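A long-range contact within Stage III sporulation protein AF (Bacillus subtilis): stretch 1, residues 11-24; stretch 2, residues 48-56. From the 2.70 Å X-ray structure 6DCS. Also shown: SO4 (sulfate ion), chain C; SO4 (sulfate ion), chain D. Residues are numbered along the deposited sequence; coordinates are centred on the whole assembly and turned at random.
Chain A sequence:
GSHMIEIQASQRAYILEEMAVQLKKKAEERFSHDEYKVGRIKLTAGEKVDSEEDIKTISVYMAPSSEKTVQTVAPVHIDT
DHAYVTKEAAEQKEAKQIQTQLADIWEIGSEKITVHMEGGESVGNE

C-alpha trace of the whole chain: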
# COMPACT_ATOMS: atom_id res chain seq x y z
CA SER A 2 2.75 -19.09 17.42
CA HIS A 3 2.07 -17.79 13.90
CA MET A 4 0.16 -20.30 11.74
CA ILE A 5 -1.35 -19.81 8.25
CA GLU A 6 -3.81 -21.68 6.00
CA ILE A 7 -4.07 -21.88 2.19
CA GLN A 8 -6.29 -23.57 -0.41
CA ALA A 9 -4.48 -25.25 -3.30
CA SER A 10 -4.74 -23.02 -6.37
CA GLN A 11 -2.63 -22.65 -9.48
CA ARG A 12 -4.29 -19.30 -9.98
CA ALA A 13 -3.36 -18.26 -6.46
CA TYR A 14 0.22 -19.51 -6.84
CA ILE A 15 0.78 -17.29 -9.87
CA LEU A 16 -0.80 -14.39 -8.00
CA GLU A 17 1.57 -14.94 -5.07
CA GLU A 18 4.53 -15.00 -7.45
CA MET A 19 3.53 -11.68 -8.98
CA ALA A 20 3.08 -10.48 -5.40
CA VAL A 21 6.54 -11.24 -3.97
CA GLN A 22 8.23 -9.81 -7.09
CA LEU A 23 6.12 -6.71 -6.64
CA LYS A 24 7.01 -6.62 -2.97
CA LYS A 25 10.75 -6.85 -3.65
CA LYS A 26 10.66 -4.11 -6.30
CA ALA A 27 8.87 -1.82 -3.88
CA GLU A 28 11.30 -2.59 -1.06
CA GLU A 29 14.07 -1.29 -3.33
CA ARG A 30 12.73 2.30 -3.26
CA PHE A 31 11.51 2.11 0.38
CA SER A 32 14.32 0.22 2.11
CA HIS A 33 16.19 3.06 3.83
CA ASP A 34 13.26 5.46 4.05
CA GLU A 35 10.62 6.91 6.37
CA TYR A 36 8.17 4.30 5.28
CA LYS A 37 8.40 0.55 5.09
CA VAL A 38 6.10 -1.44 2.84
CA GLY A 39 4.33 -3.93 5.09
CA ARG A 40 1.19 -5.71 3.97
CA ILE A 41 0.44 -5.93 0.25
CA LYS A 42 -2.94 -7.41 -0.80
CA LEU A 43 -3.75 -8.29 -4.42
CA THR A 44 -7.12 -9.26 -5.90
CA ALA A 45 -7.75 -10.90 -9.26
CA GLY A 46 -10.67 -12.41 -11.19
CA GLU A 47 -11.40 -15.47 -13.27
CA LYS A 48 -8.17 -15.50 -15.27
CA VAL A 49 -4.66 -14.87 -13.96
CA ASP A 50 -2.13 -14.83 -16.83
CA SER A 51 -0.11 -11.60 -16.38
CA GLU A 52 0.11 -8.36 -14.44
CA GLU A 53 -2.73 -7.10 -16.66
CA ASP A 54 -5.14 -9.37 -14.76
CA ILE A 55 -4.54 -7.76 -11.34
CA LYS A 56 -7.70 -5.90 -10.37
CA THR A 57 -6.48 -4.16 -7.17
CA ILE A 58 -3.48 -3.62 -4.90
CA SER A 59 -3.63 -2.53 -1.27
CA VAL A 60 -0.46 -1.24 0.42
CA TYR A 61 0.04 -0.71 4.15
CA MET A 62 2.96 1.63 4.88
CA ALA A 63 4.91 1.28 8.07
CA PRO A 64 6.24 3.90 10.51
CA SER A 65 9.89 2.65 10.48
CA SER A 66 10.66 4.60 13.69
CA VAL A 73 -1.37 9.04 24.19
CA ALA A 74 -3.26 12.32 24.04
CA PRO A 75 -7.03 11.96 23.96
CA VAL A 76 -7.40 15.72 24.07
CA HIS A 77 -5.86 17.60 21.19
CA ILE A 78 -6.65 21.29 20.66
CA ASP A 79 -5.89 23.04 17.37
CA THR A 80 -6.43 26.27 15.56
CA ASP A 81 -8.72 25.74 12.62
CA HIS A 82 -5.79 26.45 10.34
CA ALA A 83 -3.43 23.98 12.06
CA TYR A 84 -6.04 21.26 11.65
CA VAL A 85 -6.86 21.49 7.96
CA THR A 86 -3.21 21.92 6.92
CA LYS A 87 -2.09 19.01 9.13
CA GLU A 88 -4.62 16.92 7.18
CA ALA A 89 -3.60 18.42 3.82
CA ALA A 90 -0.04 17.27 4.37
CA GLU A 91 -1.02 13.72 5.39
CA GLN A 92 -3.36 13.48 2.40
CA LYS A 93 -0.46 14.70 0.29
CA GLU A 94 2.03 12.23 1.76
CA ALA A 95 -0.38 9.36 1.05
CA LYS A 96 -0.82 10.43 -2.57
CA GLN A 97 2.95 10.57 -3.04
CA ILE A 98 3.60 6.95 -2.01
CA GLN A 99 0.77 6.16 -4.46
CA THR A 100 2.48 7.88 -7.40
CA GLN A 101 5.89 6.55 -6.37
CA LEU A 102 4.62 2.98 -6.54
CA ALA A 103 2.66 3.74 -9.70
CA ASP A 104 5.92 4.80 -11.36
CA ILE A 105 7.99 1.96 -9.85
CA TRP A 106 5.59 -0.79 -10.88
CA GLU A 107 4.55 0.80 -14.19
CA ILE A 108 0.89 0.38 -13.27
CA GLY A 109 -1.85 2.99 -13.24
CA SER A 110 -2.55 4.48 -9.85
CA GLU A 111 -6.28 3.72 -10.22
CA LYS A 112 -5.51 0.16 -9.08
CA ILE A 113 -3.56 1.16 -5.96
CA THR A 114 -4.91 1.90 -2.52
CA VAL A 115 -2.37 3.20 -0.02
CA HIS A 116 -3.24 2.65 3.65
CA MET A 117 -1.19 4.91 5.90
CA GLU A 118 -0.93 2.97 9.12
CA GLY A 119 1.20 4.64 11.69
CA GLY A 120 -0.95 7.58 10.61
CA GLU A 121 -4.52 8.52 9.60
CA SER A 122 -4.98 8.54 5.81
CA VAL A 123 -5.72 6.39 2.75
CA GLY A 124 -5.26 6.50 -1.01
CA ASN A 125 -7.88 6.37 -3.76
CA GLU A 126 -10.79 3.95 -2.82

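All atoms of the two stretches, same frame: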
# COMPACT_ATOMS: atom_id res chain seq x y z
N GLN A 11 -3.46 -23.19 -8.41
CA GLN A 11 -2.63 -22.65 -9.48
C GLN A 11 -2.80 -21.15 -9.58
O GLN A 11 -1.84 -20.38 -9.47
CB GLN A 11 -3.01 -23.28 -10.81
CG GLN A 11 -2.25 -22.69 -11.94
CD GLN A 11 -1.03 -23.53 -12.25
OE1 GLN A 11 0.10 -23.04 -12.22
NE2 GLN A 11 -1.27 -24.81 -12.54
N ARG A 12 -4.04 -20.72 -9.79
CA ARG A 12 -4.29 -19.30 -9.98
C ARG A 12 -3.74 -18.50 -8.81
O ARG A 12 -3.13 -17.45 -9.01
CB ARG A 12 -5.78 -19.05 -10.16
CG ARG A 12 -6.22 -18.96 -11.61
CD ARG A 12 -7.69 -18.55 -11.66
NE ARG A 12 -8.61 -19.69 -11.49
CZ ARG A 12 -9.40 -20.15 -12.45
NH1 ARG A 12 -9.39 -19.57 -13.64
NH2 ARG A 12 -10.21 -21.19 -12.22
N ALA A 13 -3.90 -19.00 -7.59
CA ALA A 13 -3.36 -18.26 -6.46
C ALA A 13 -1.84 -18.27 -6.45
O ALA A 13 -1.21 -17.25 -6.15
CB ALA A 13 -3.88 -18.82 -5.15
N TYR A 14 -1.23 -19.42 -6.78
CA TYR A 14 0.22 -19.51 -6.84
C TYR A 14 0.80 -18.39 -7.70
O TYR A 14 1.71 -17.66 -7.29
CB TYR A 14 0.65 -20.86 -7.40
CG TYR A 14 1.99 -20.79 -8.11
CD1 TYR A 14 3.16 -20.65 -7.38
CD2 TYR A 14 2.08 -20.83 -9.49
CE1 TYR A 14 4.36 -20.56 -7.99
CE2 TYR A 14 3.27 -20.76 -10.12
CZ TYR A 14 4.43 -20.61 -9.37
OH TYR A 14 5.69 -20.51 -9.98
N ILE A 15 0.30 -18.30 -8.94
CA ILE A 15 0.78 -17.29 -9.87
C ILE A 15 0.64 -15.92 -9.24
O ILE A 15 1.59 -15.11 -9.24
CB ILE A 15 -0.01 -17.38 -11.18
CG1 ILE A 15 0.43 -18.62 -11.94
CG2 ILE A 15 0.14 -16.12 -11.99
CD1 ILE A 15 -0.58 -19.04 -12.97
N LEU A 16 -0.53 -15.66 -8.66
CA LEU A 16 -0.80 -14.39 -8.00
C LEU A 16 0.15 -14.14 -6.83
O LEU A 16 0.53 -12.99 -6.59
CB LEU A 16 -2.25 -14.37 -7.54
CG LEU A 16 -2.83 -13.02 -7.17
CD1 LEU A 16 -2.64 -12.12 -8.33
CD2 LEU A 16 -4.30 -13.10 -6.83
N GLU A 17 0.58 -15.18 -6.12
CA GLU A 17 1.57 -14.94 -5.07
C GLU A 17 2.97 -14.74 -5.62
O GLU A 17 3.81 -14.14 -4.94
CB GLU A 17 1.62 -16.10 -4.07
CG GLU A 17 0.48 -16.10 -3.04
CD GLU A 17 0.78 -15.19 -1.86
OE1 GLU A 17 1.81 -14.48 -1.89
OE2 GLU A 17 -0.02 -15.19 -0.90
N GLU A 18 3.23 -15.22 -6.83
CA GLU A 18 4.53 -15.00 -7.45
C GLU A 18 4.64 -13.56 -7.91
O GLU A 18 5.61 -12.86 -7.61
CB GLU A 18 4.71 -15.97 -8.61
CG GLU A 18 5.76 -15.59 -9.63
CD GLU A 18 5.76 -16.54 -10.81
OE1 GLU A 18 5.47 -17.74 -10.61
OE2 GLU A 18 6.04 -16.07 -11.95
N MET A 19 3.62 -13.09 -8.64
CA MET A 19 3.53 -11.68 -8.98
C MET A 19 3.61 -10.81 -7.74
O MET A 19 4.06 -9.66 -7.81
CB MET A 19 2.22 -11.41 -9.73
CG MET A 19 2.24 -11.78 -11.20
SD MET A 19 0.74 -11.40 -12.17
CE MET A 19 -0.58 -11.65 -10.98
N ALA A 20 3.17 -11.32 -6.59
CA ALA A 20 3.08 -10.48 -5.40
C ALA A 20 4.44 -10.34 -4.71
O ALA A 20 4.77 -9.24 -4.25
CB ALA A 20 2.03 -11.04 -4.45
N VAL A 21 5.23 -11.41 -4.61
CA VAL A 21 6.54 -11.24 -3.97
C VAL A 21 7.48 -10.41 -4.86
O VAL A 21 8.27 -9.60 -4.36
CB VAL A 21 7.19 -12.58 -3.58
CG1 VAL A 21 6.31 -13.35 -2.59
CG2 VAL A 21 7.54 -13.42 -4.80
N GLN A 22 7.40 -10.60 -6.19
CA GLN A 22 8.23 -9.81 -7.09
C GLN A 22 7.85 -8.35 -7.01
O GLN A 22 8.71 -7.47 -7.03
CB GLN A 22 8.14 -10.33 -8.53
CG GLN A 22 9.17 -11.43 -8.90
CD GLN A 22 8.66 -12.39 -9.98
OE1 GLN A 22 7.88 -12.00 -10.86
NE2 GLN A 22 9.12 -13.65 -9.93
N LEU A 23 6.56 -8.07 -6.91
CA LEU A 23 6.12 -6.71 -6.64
C LEU A 23 6.58 -6.21 -5.28
O LEU A 23 6.89 -5.03 -5.14
CB LEU A 23 4.60 -6.63 -6.67
CG LEU A 23 3.90 -6.56 -8.02
CD1 LEU A 23 2.38 -6.50 -7.79
CD2 LEU A 23 4.45 -5.37 -8.82
N LYS A 24 6.56 -7.07 -4.27
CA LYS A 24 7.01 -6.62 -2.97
C LYS A 24 8.47 -6.23 -3.04
O LYS A 24 8.83 -5.10 -2.69
CB LYS A 24 6.79 -7.71 -1.91
CG LYS A 24 7.18 -7.23 -0.53
CD LYS A 24 6.47 -7.99 0.59
CE LYS A 24 6.97 -9.44 0.74
NZ LYS A 24 6.37 -10.11 1.95
N LYS A 48 -9.43 -15.11 -14.67
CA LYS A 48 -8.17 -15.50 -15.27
C LYS A 48 -7.01 -14.70 -14.69
O LYS A 48 -7.19 -13.55 -14.25
CB LYS A 48 -8.23 -15.38 -16.79
CG LYS A 48 -9.52 -16.02 -17.41
CD LYS A 48 -9.39 -17.53 -17.73
CE LYS A 48 -9.59 -18.39 -16.47
NZ LYS A 48 -8.87 -19.71 -16.56
N VAL A 49 -5.86 -15.36 -14.61
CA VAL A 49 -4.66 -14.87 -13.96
C VAL A 49 -3.48 -15.31 -14.82
O VAL A 49 -2.87 -16.36 -14.57
CB VAL A 49 -4.52 -15.42 -12.53
CG1 VAL A 49 -3.29 -14.83 -11.85
CG2 VAL A 49 -5.75 -15.12 -11.70
N ASP A 50 -3.15 -14.50 -15.84
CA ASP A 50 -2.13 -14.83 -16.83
C ASP A 50 -1.01 -13.79 -16.92
O ASP A 50 0.03 -14.09 -17.52
CB ASP A 50 -2.77 -15.00 -18.22
CG ASP A 50 -3.19 -16.43 -18.51
OD1 ASP A 50 -3.58 -17.15 -17.57
OD2 ASP A 50 -3.13 -16.84 -19.70
N SER A 51 -1.19 -12.59 -16.38
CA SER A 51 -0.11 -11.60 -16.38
C SER A 51 -0.42 -10.55 -15.33
O SER A 51 -1.39 -10.66 -14.57
CB SER A 51 0.02 -10.93 -17.75
OG SER A 51 -1.07 -10.05 -17.95
N GLU A 52 0.40 -9.50 -15.30
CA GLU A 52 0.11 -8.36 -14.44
C GLU A 52 -1.20 -7.68 -14.85
O GLU A 52 -1.96 -7.22 -13.98
CB GLU A 52 1.27 -7.37 -14.50
CG GLU A 52 2.37 -7.63 -13.50
CD GLU A 52 3.62 -6.84 -13.81
OE1 GLU A 52 3.57 -5.62 -13.56
OE2 GLU A 52 4.65 -7.42 -14.26
N GLU A 53 -1.49 -7.67 -16.15
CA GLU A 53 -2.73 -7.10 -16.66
C GLU A 53 -3.94 -7.55 -15.86
O GLU A 53 -4.85 -6.75 -15.63
CB GLU A 53 -2.93 -7.47 -18.14
CG GLU A 53 -2.30 -6.50 -19.11
CD GLU A 53 -0.77 -6.64 -19.20
OE1 GLU A 53 -0.13 -5.75 -19.82
OE2 GLU A 53 -0.21 -7.63 -18.68
N ASP A 54 -3.95 -8.80 -15.40
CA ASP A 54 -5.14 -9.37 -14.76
C ASP A 54 -5.30 -8.98 -13.30
O ASP A 54 -6.24 -9.45 -12.68
CB ASP A 54 -5.12 -10.89 -14.82
CG ASP A 54 -5.29 -11.42 -16.22
OD1 ASP A 54 -6.41 -11.27 -16.77
OD2 ASP A 54 -4.30 -11.97 -16.77
N ILE A 55 -4.38 -8.20 -12.73
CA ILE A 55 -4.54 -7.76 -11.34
C ILE A 55 -5.61 -6.69 -11.32
O ILE A 55 -5.49 -5.68 -12.02
CB ILE A 55 -3.23 -7.22 -10.78
CG1 ILE A 55 -2.19 -8.32 -10.61
CG2 ILE A 55 -3.46 -6.53 -9.46
CD1 ILE A 55 -0.81 -7.78 -10.21
N LYS A 56 -6.64 -6.89 -10.50
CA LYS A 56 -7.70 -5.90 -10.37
C LYS A 56 -7.39 -4.82 -9.32
O LYS A 56 -7.78 -3.67 -9.52
CB LYS A 56 -9.03 -6.60 -10.03
CG LYS A 56 -9.63 -7.38 -11.20
CD LYS A 56 -11.14 -7.20 -11.37
CE LYS A 56 -11.62 -8.04 -12.55
NZ LYS A 56 -13.11 -8.25 -12.57
S SO4 C . -7.16 -23.36 -9.64
O1 SO4 C . -8.13 -23.99 -8.72
O2 SO4 C . -7.83 -22.49 -10.61
O3 SO4 C . -6.32 -24.38 -10.31
O4 SO4 C . -6.30 -22.45 -8.89
S SO4 D . -12.97 -11.35 -14.53
O1 SO4 D . -14.01 -12.19 -15.15
O2 SO4 D . -13.03 -11.54 -13.07
O3 SO4 D . -13.19 -9.92 -14.84
O4 SO4 D . -11.65 -11.75 -15.05

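A helix and an irregular segment can pack closely without a single hydrogen bond between them, provided that the apolar side chains of one fit the relief of the other. The contact between residues 11-24 and 48-56 of Stage III sporulation protein AF is a compact example. It buries 491 Å² in all, counting both sides, and its cohesion comes from shape and apolar contact.

The helix sets out its side of the contact with the usual periodicity. Arg-12, Ile-15, Leu-16, Met-19 and Leu-23 recur at intervals of three and four residues and so form a stripe along one side, while Ala-13 and Ala-20 point away from the second stretch. Against this stripe the second stretch presents two main projections, Val-49 and Ile-55, both with their CA-to-CB bonds directed toward the helix.

Val-49 is the larger contributor, with 111 Å² covered. The two backbones come closest here, with 6.0 Å between the CA atoms of Arg-12 and Val-49. The side chain settles into a hollow lined by four helix residues. CG1 of Val-49 lies 3.7 Å from CG2 of Ile-15 and 4.3 Å from CE of Met-19, and it also reaches the Leu-16 side chain, 4.5 Å from CB. The other branch, CG2 of Val-49, rests 3.9 Å from CG of Arg-12, so the aliphatic part of a charged residue serves as one wall of the hollow.

Met-19 reverses the roles: here the helix supplies the bump. Its CA-to-CB bond points toward the second stretch, and its terminal CE sits between Val-49 and Ile-55, 4.3 Å from CG1 of Val-49 and 3.7 Å from CG1 of Ile-55. The sulfur meets the intervening backbone, with SD of Met-19 3.3 Å from O of Ser-51 and 3.7 Å from N of Glu-52. The second stretch curves around the methionine tip, and within that curve the Asp-54 carboxylate accepts hydrogen bonds from two backbone amides: N of Asp-50 to OD2 of Asp-54 is 2.9 Å, and N of Ser-51 to the same OD2 is 3.2 Å.

Beyond its close contact with Met-19, Ile-55 also meets two leucines, one on each side of Met-19 along the helix: its CG1 is 4.5 Å from CD1 of Leu-16, and its CD1 is 4.2 Å from CD1 of Leu-23. These two are looser contacts.

The opposite end of the contact is polar and less comfortable. NH1 of Arg-12 and NZ of Lys-48 stand 3.0 Å apart, the amine near the guanidinium plane at its edge. Both are donors with like charge, so this proximity is no bond. A sulfate ion, probably from the crystallisation liquor, accepts a hydrogen bond from the helix, N of Arg-12 to O4 of the chain C sulfate at 3.0 Å. The general lesson is that interlocking apolar side chains can join two distant stretches even where a neighbouring charged pair offers no attraction.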